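Local structure of amidohydrolase family protein (Acinetobacter baumannii, 4I6K) at residues 121-126 with 154-159; 141-146 with 170-175. The protein probably hydrolyses a lactone such as 2-pyrone-4,6-dicarboxylic acid, as a member of the amidohydrolase family. All coordinates share one frame; numbering follows the deposited sequence.

Following the chain from the N terminus, after three earlier strands and their helices it enters strand 119-125, returns along helix 137-148, and enters strand 152-156 beside strand 119-125; contact 1 (121-126 with 154-159) closes this beta-alpha-beta loop across 27 residues. Helix 159-169 and the loop before strand 176-178 follow, and there contact 2 (141-146 with 170-175) closes a second loop of 23 residues. The segments alternate along the chain, so the two loops cross. Contact 1 joins neighbouring strands of the barrel and reaches the citrate site, whereas contact 2 ties helix 137-148 to the loop between helix 159-169 and strand 176-178. Their centres lie about 14 Å apart, and Val122 packs on Phe142 between them.

Contact 1 (121-126 with 154-159); sequences GVRLNL and ELHAPP
Neighbouring parallel strands of the amidohydrolase barrel, 121-125 and 154-156, meet here with 18° between their directions. Four backbone hydrogen bonds lace them: Glu154 N to Val122 O, Leu124 N to Glu154 O, His156 N to Leu124 O, and Leu126 N to His156 O. The last reaches Leu126, just beyond the end of strand 121-125.

Arg123, Glu154, Asn125 and His156 share one face, where Arg123 and Asn125 reach the bound citrate. Arg123 is extended, with CG anti to the backbone N (chi1 -169°), which carries its guanidinium past Glu154 to His156. The salt bridge from Arg123 NE to Glu154 OE2 is long, 3.8 Å; Glu154 OE2 also pairs with Lys210, and Arg123 NH1 with Asp179. His156 CB lies over one guanidinium face, 3.4 Å from Arg123 NH1, and the guanidinium and imidazole planes are nearly parallel. Asn125 meets that imidazole at its edge: His156 ND1 donates to Asn125 OD1 at 2.8 Å, almost in the ring plane but well above the amide plane. In this bond ND1 acts as the donor, and the ring's rotation is restrained.

The face of Leu124 and Leu155 is apolar: Leu124 CD1 touches Leu155 CD2 at 3.7 Å, and Leu155 continues onto Leu162 and Leu169 of helix 159-169, as suits a side chain packed between sheet and helix.

Arg123 NH1 and Asn125 ND2 bind citrate, probably from the crystallisation liquor. Polar groups gathered at the C-terminal ends of parallel strands are characteristic of ligand sites in the TIM-barrel-like fold of the amidohydrolases.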
ATOM      1  N   GLY A 121      -9.726   2.179  -4.264  1.00 49.47           N
ATOM      2  CA  GLY A 121      -8.556   2.697  -4.965  1.00 44.91           C
ATOM      3  C   GLY A 121      -8.009   1.629  -5.891  1.00 44.59           C
ATOM      4  O   GLY A 121      -8.525   0.515  -5.936  1.00 38.17           O
ATOM      5  N   VAL A 122      -6.967   1.968  -6.635  1.00 38.63           N
ATOM      6  CA  VAL A 122      -6.311   1.018  -7.511  1.00 37.08           C
ATOM      7  C   VAL A 122      -4.811   1.135  -7.263  1.00 47.37           C
ATOM      8  O   VAL A 122      -4.347   2.157  -6.759  1.00 44.59           O
ATOM      9  CB  VAL A 122      -6.601   1.324  -8.992  1.00 37.84           C
ATOM     10  CG1 VAL A 122      -8.050   1.032  -9.316  1.00 50.18           C
ATOM     11  CG2 VAL A 122      -6.271   2.777  -9.302  1.00 39.14           C
ATOM     12  N   ARG A 123      -4.055   0.105  -7.629  1.00 45.78           N
ATOM     13  CA  ARG A 123      -2.631   0.068  -7.321  1.00 42.40           C
ATOM     14  C   ARG A 123      -1.776  -0.061  -8.572  1.00 48.57           C
ATOM     15  O   ARG A 123      -2.047  -0.888  -9.441  1.00 47.51           O
ATOM     16  CB  ARG A 123      -2.340  -1.104  -6.389  1.00 42.68           C
ATOM     17  CG  ARG A 123      -0.953  -1.110  -5.767  1.00 37.92           C
ATOM     18  CD  ARG A 123      -0.804  -2.341  -4.877  1.00 39.66           C
ATOM     19  NE  ARG A 123       0.348  -2.251  -3.985  1.00 48.60           N
ATOM     20  CZ  ARG A 123       1.146  -3.274  -3.693  1.00 52.62           C
ATOM     21  NH1 ARG A 123       2.166  -3.098  -2.864  1.00 39.66           N
ATOM     22  NH2 ARG A 123       0.935  -4.464  -4.246  1.00 50.09           N
ATOM     23  N   LEU A 124      -0.745   0.771  -8.649  1.00 53.14           N
ATOM     24  CA  LEU A 124       0.291   0.641  -9.669  1.00 55.51           C
ATOM     25  C   LEU A 124       1.497  -0.039  -9.038  1.00 50.27           C
ATOM     26  O   LEU A 124       2.324   0.617  -8.404  1.00 47.62           O
ATOM     27  CB  LEU A 124       0.697   2.019 -10.196  1.00 54.44           C
ATOM     28  CG  LEU A 124      -0.188   2.656 -11.264  1.00 62.56           C
ATOM     29  CD1 LEU A 124      -0.035   4.175 -11.247  1.00 61.92           C
ATOM     30  CD2 LEU A 124       0.154   2.094 -12.636  1.00 66.63           C
ATOM     31  N   ASN A 125       1.578  -1.359  -9.187  1.00 52.12           N
ATOM     32  CA  ASN A 125       2.690  -2.118  -8.640  1.00 48.31           C
ATOM     33  C   ASN A 125       3.677  -2.358  -9.753  1.00 48.64           C
ATOM     34  O   ASN A 125       3.496  -3.254 -10.564  1.00 52.45           O
ATOM     35  CB  ASN A 125       2.205  -3.442  -8.057  1.00 47.18           C
ATOM     36  CG  ASN A 125       3.279  -4.153  -7.266  1.00 55.24           C
ATOM     37  OD1 ASN A 125       4.422  -3.695  -7.196  1.00 57.12           O
ATOM     38  ND2 ASN A 125       2.916  -5.276  -6.655  1.00 54.00           N
ATOM     39  N   LEU A 126       4.721  -1.540  -9.793  1.00 55.63           N
ATOM     40  CA  LEU A 126       5.579  -1.475 -10.971  1.00 52.28           C
ATOM     41  C   LEU A 126       6.914  -2.166 -10.814  1.00 50.99           C
ATOM     42  O   LEU A 126       7.774  -2.039 -11.675  1.00 49.88           O
ATOM     43  CB  LEU A 126       5.805  -0.023 -11.392  1.00 51.42           C
ATOM     44  CG  LEU A 126       4.527   0.713 -11.786  1.00 43.79           C
ATOM     45  CD1 LEU A 126       4.873   2.142 -12.137  1.00 38.79           C
ATOM     46  CD2 LEU A 126       3.831  -0.001 -12.933  1.00 39.16           C
ATOM     47  N   GLU A 154      -2.727   4.064  -5.348  1.00 40.57           N
ATOM     48  CA  GLU A 154      -1.643   3.497  -4.541  1.00 36.55           C
ATOM     49  C   GLU A 154      -0.459   3.107  -5.423  1.00 43.38           C
ATOM     50  O   GLU A 154      -0.636   2.488  -6.479  1.00 38.96           O
ATOM     51  CB  GLU A 154      -2.153   2.273  -3.764  1.00 41.69           C
ATOM     52  CG  GLU A 154      -1.153   1.652  -2.782  1.00 45.69           C
ATOM     53  CD  GLU A 154      -1.700   0.394  -2.090  1.00 47.66           C
ATOM     54  OE1 GLU A 154      -2.789  -0.096  -2.475  1.00 51.80           O
ATOM     55  OE2 GLU A 154      -1.040  -0.104  -1.154  1.00 48.88           O
ATOM     56  N   LEU A 155       0.749   3.471  -4.998  1.00 38.39           N
ATOM     57  CA  LEU A 155       1.954   3.131  -5.759  1.00 48.71           C
ATOM     58  C   LEU A 155       2.870   2.194  -4.988  1.00 47.63           C
ATOM     59  O   LEU A 155       3.154   2.402  -3.807  1.00 46.91           O
ATOM     60  CB  LEU A 155       2.755   4.386  -6.139  1.00 40.02           C
ATOM     61  CG  LEU A 155       1.958   5.567  -6.698  1.00 57.28           C
ATOM     62  CD1 LEU A 155       2.875   6.743  -7.059  1.00 50.17           C
ATOM     63  CD2 LEU A 155       1.125   5.121  -7.886  1.00 36.64           C
ATOM     64  N   HIS A 156       3.326   1.156  -5.669  1.00 44.74           N
ATOM     65  CA  HIS A 156       4.436   0.387  -5.177  1.00 48.49           C
ATOM     66  C   HIS A 156       5.474   0.414  -6.280  1.00 48.08           C
ATOM     67  O   HIS A 156       5.249  -0.127  -7.357  1.00 49.72           O
ATOM     68  CB  HIS A 156       4.020  -1.036  -4.854  1.00 43.28           C
ATOM     69  CG  HIS A 156       5.105  -1.830  -4.202  1.00 53.61           C
ATOM     70  ND1 HIS A 156       5.489  -3.079  -4.646  1.00 46.56           N
ATOM     71  CD2 HIS A 156       5.914  -1.535  -3.156  1.00 57.06           C
ATOM     72  CE1 HIS A 156       6.473  -3.526  -3.887  1.00 49.94           C
ATOM     73  NE2 HIS A 156       6.749  -2.610  -2.974  1.00 52.76           N
ATOM     74  N   ALA A 157       6.598   1.072  -6.014  1.00 42.89           N
ATOM     75  CA  ALA A 157       7.558   1.355  -7.058  1.00 43.04           C
ATOM     76  C   ALA A 157       8.863   1.889  -6.493  1.00 49.35           C
ATOM     77  O   ALA A 157       8.890   2.461  -5.403  1.00 45.66           O
ATOM     78  CB  ALA A 157       6.970   2.349  -8.048  1.00 44.18           C
ATOM     79  N   PRO A 158       9.959   1.703  -7.244  1.00 49.51           N
ATOM     80  CA  PRO A 158      11.266   2.207  -6.857  1.00 43.64           C
ATOM     81  C   PRO A 158      11.338   3.722  -7.023  1.00 48.47           C
ATOM     82  O   PRO A 158      10.674   4.285  -7.907  1.00 41.98           O
ATOM     83  CB  PRO A 158      12.204   1.532  -7.860  1.00 47.35           C
ATOM     84  CG  PRO A 158      11.332   1.319  -9.086  1.00 39.66           C
ATOM     85  CD  PRO A 158      10.002   0.946  -8.510  1.00 45.37           C
ATOM     86  N   PRO A 159      12.159   4.379  -6.186  1.00 44.49           N
ATOM     87  CA  PRO A 159      12.274   5.826  -6.219  1.00 42.62           C
ATOM     88  C   PRO A 159      12.511   6.393  -7.628  1.00 47.92           C
ATOM     89  O   PRO A 159      11.977   7.453  -7.959  1.00 50.19           O
ATOM     90  CB  PRO A 159      13.435   6.095  -5.272  1.00 37.22           C
ATOM     91  CG  PRO A 159      13.227   5.037  -4.197  1.00 40.20           C
ATOM     92  CD  PRO A 159      12.846   3.797  -5.013  1.00 42.70           C
TER

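Contact 2 (141-146 with 170-175); sequences KFLRNV and NEYSFD
Leu143 presses its CB against the Tyr172 ring, 3.3 Å from CE1, while its two methyls divide between neighbours: CD1 lies 3.5 Å from Tyr172 OH, and CD2 meets the Phe174 ring at CZ, 3.9 Å away. A branched leucine suits this place because it can serve both aromatic rings. The carbonyl O of Leu143 also meets the edge of the Phe174 ring, near its plane.

Arg144 starts away from the loop, but a bend at chi2 (-54°) swings the guanidinium over one face of Tyr172, with NE 3.3 Å from CE1 and the two planes 37° apart. Here helix 137-148, on the outside of the barrel, is fastened to the loop linking helix 159-169 to strand 176-178. Arg144 NH1 gives a weak, bent hydrogen bond to Glu171 O at 2.7 Å. A water accepts from Arg144 NE and also bonds Tyr172 OH at 2.9 Å, while NH2 forms a salt bridge with Glu147. These partners share out the guanidinium's donors and limit its rotation.

One turn after Leu143, Val146 points CG1 at Phe174 CD2, 4.2 Å away, and both residues also rest on Val153 of strand 152-156.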
ATOM      1  N   LYS A 141      -7.817   9.370 -19.221  1.00 49.10           N
ATOM      2  CA  LYS A 141      -9.237   9.068 -19.097  1.00 50.05           C
ATOM      3  C   LYS A 141      -9.533   8.157 -17.909  1.00 49.36           C
ATOM      4  O   LYS A 141     -10.431   8.426 -17.106  1.00 49.24           O
ATOM      5  CB  LYS A 141      -9.799   8.464 -20.379  1.00 48.29           C
ATOM      6  CG  LYS A 141     -11.310   8.581 -20.414  1.00 59.64           C
ATOM      7  CD  LYS A 141     -11.702   9.895 -19.728  1.00 72.76           C
ATOM      8  CE  LYS A 141     -12.887   9.726 -18.791  1.00 79.65           C
ATOM      9  NZ  LYS A 141     -12.758  10.592 -17.581  1.00 77.43           N
ATOM     10  N   PHE A 142      -8.789   7.062 -17.824  1.00 50.94           N
ATOM     11  CA  PHE A 142      -8.850   6.186 -16.663  1.00 48.08           C
ATOM     12  C   PHE A 142      -8.748   7.027 -15.403  1.00 42.51           C
ATOM     13  O   PHE A 142      -9.591   6.947 -14.513  1.00 49.61           O
ATOM     14  CB  PHE A 142      -7.684   5.202 -16.704  1.00 50.32           C
ATOM     15  CG  PHE A 142      -7.639   4.276 -15.530  1.00 43.98           C
ATOM     16  CD1 PHE A 142      -6.571   4.291 -14.664  1.00 49.87           C
ATOM     17  CD2 PHE A 142      -8.674   3.397 -15.293  1.00 40.65           C
ATOM     18  CE1 PHE A 142      -6.531   3.439 -13.593  1.00 49.79           C
ATOM     19  CE2 PHE A 142      -8.638   2.553 -14.226  1.00 45.78           C
ATOM     20  CZ  PHE A 142      -7.570   2.570 -13.374  1.00 41.87           C
ATOM     21  N   LEU A 143      -7.705   7.851 -15.348  1.00 43.54           N
ATOM     22  CA  LEU A 143      -7.390   8.610 -14.147  1.00 46.06           C
ATOM     23  C   LEU A 143      -8.452   9.617 -13.787  1.00 43.59           C
ATOM     24  O   LEU A 143      -8.750   9.791 -12.620  1.00 39.70           O
ATOM     25  CB  LEU A 143      -6.043   9.299 -14.286  1.00 46.86           C
ATOM     26  CG  LEU A 143      -4.879   8.321 -14.243  1.00 51.40           C
ATOM     27  CD1 LEU A 143      -3.606   9.024 -14.636  1.00 42.24           C
ATOM     28  CD2 LEU A 143      -4.756   7.677 -12.853  1.00 35.34           C
ATOM     29  N   ARG A 144      -9.021  10.293 -14.783  1.00 40.91           N
ATOM     30  CA  ARG A 144     -10.137  11.197 -14.509  1.00 42.95           C
ATOM     31  C   ARG A 144     -11.308  10.427 -13.907  1.00 41.39           C
ATOM     32  O   ARG A 144     -12.029  10.926 -13.044  1.00 37.63           O
ATOM     33  CB  ARG A 144     -10.554  11.934 -15.776  1.00 44.47           C
ATOM     34  CG  ARG A 144      -9.567  13.009 -16.187  1.00 48.59           C
ATOM     35  CD  ARG A 144      -9.327  13.965 -15.042  1.00 50.17           C
ATOM     36  NE  ARG A 144      -8.122  14.777 -15.221  1.00 57.66           N
ATOM     37  CZ  ARG A 144      -7.730  15.719 -14.365  1.00 54.36           C
ATOM     38  NH1 ARG A 144      -6.613  16.417 -14.587  1.00 50.20           N
ATOM     39  NH2 ARG A 144      -8.465  15.964 -13.282  1.00 42.19           N
ATOM     40  N   ASN A 145     -11.480   9.187 -14.354  1.00 43.47           N
ATOM     41  CA  ASN A 145     -12.521   8.333 -13.791  1.00 47.25           C
ATOM     42  C   ASN A 145     -12.301   7.992 -12.318  1.00 47.65           C
ATOM     43  O   ASN A 145     -13.217   8.126 -11.505  1.00 48.73           O
ATOM     44  CB  ASN A 145     -12.659   7.061 -14.611  1.00 38.69           C
ATOM     45  CG  ASN A 145     -13.409   7.286 -15.896  1.00 53.19           C
ATOM     46  OD1 ASN A 145     -14.364   8.067 -15.945  1.00 65.18           O
ATOM     47  ND2 ASN A 145     -12.992   6.599 -16.946  1.00 42.81           N
ATOM     48  N   VAL A 146     -11.085   7.545 -11.990  1.00 47.58           N
ATOM     49  CA  VAL A 146     -10.686   7.299 -10.607  1.00 44.58           C
ATOM     50  C   VAL A 146     -10.906   8.550  -9.744  1.00 42.01           C
ATOM     51  O   VAL A 146     -11.419   8.476  -8.628  1.00 38.04           O
ATOM     52  CB  VAL A 146      -9.180   6.857 -10.498  1.00 43.16           C
ATOM     53  CG1 VAL A 146      -8.781   6.572  -9.034  1.00 39.46           C
ATOM     54  CG2 VAL A 146      -8.909   5.633 -11.334  1.00 38.99           C
ATOM     55  N   ASN A 170       0.270  14.743 -10.064  1.00 40.10           N
ATOM     56  CA  ASN A 170       0.007  16.079  -9.509  1.00 52.54           C
ATOM     57  C   ASN A 170      -1.245  16.736 -10.070  1.00 48.56           C
ATOM     58  O   ASN A 170      -1.809  17.649  -9.453  1.00 51.00           O
ATOM     59  CB  ASN A 170       1.192  17.014  -9.755  1.00 53.54           C
ATOM     60  CG  ASN A 170       2.215  16.934  -8.670  1.00 40.32           C
ATOM     61  OD1 ASN A 170       2.099  16.114  -7.772  1.00 50.59           O
ATOM     62  ND2 ASN A 170       3.223  17.792  -8.733  1.00 42.34           N
ATOM     63  N   GLU A 171      -1.669  16.264 -11.241  1.00 44.63           N
ATOM     64  CA  GLU A 171      -2.745  16.884 -12.004  1.00 38.95           C
ATOM     65  C   GLU A 171      -4.160  16.412 -11.659  1.00 45.60           C
ATOM     66  O   GLU A 171      -5.113  16.778 -12.335  1.00 41.00           O
ATOM     67  CB  GLU A 171      -2.507  16.660 -13.487  1.00 37.95           C
ATOM     68  CG  GLU A 171      -1.128  17.056 -13.946  1.00 50.43           C
ATOM     69  CD  GLU A 171      -1.021  17.111 -15.450  1.00 56.75           C
ATOM     70  OE1 GLU A 171      -0.085  17.775 -15.953  1.00 57.76           O
ATOM     71  OE2 GLU A 171      -1.878  16.498 -16.124  1.00 50.83           O
ATOM     72  N   TYR A 172      -4.298  15.608 -10.614  1.00 40.35           N
ATOM     73  CA  TYR A 172      -5.583  15.020 -10.279  1.00 41.84           C
ATOM     74  C   TYR A 172      -5.847  15.263  -8.816  1.00 37.61           C
ATOM     75  O   TYR A 172      -4.920  15.364  -8.032  1.00 40.66           O
ATOM     76  CB  TYR A 172      -5.563  13.514 -10.540  1.00 45.09           C
ATOM     77  CG  TYR A 172      -5.229  13.160 -11.957  1.00 41.01           C
ATOM     78  CD1 TYR A 172      -6.234  12.901 -12.879  1.00 41.81           C
ATOM     79  CD2 TYR A 172      -3.905  13.096 -12.386  1.00 43.25           C
ATOM     80  CE1 TYR A 172      -5.938  12.586 -14.199  1.00 29.20           C
ATOM     81  CE2 TYR A 172      -3.596  12.773 -13.704  1.00 43.85           C
ATOM     82  CZ  TYR A 172      -4.620  12.530 -14.606  1.00 47.96           C
ATOM     83  OH  TYR A 172      -4.334  12.210 -15.913  1.00 48.21           O
ATOM     84  N   SER A 173      -7.104  15.276  -8.432  1.00 49.13           N
ATOM     85  CA  SER A 173      -7.505  15.584  -7.073  1.00 51.42           C
ATOM     86  C   SER A 173      -7.464  14.431  -6.099  1.00 48.16           C
ATOM     87  O   SER A 173      -7.765  14.610  -4.943  1.00 50.01           O
ATOM     88  CB  SER A 173      -8.904  16.147  -7.064  1.00 46.69           C
ATOM     89  OG  SER A 173      -8.960  17.282  -7.876  1.00 78.11           O
ATOM     90  N   PHE A 174      -7.140  13.244  -6.567  1.00 38.43           N
ATOM     91  CA  PHE A 174      -7.136  12.081  -5.667  1.00 41.91           C
ATOM     92  C   PHE A 174      -5.942  11.997  -4.727  1.00 46.65           C
ATOM     93  O   PHE A 174      -4.879  12.578  -4.968  1.00 56.36           O
ATOM     94  CB  PHE A 174      -7.302  10.745  -6.420  1.00 40.59           C
ATOM     95  CG  PHE A 174      -6.408  10.593  -7.649  1.00 46.86           C
ATOM     96  CD1 PHE A 174      -5.022  10.665  -7.544  1.00 38.09           C
ATOM     97  CD2 PHE A 174      -6.968  10.342  -8.904  1.00 39.91           C
ATOM     98  CE1 PHE A 174      -4.211  10.517  -8.672  1.00 53.45           C
ATOM     99  CE2 PHE A 174      -6.157  10.185 -10.038  1.00 35.27           C
ATOM    100  CZ  PHE A 174      -4.787  10.274  -9.922  1.00 39.79           C
ATOM    101  N   ASP A 175      -6.137  11.255  -3.646  1.00 52.31           N
ATOM    102  CA  ASP A 175      -5.055  10.895  -2.747  1.00 51.67           C
ATOM    103  C   ASP A 175      -4.081   9.977  -3.467  1.00 48.40           C
ATOM    104  O   ASP A 175      -4.492   9.073  -4.190  1.00 45.81           O
ATOM    105  CB  ASP A 175      -5.637  10.169  -1.540  1.00 46.10           C
ATOM    106  CG  ASP A 175      -6.567  11.052  -0.737  1.00 57.36           C
ATOM    107  OD1 ASP A 175      -7.726  10.649  -0.494  1.00 54.72           O
ATOM    108  OD2 ASP A 175      -6.134  12.166  -0.365  1.00 56.34           O
TER
HETATM  109  O   HOH W   1      -5.945  14.207 -17.346  1.00 63.09           O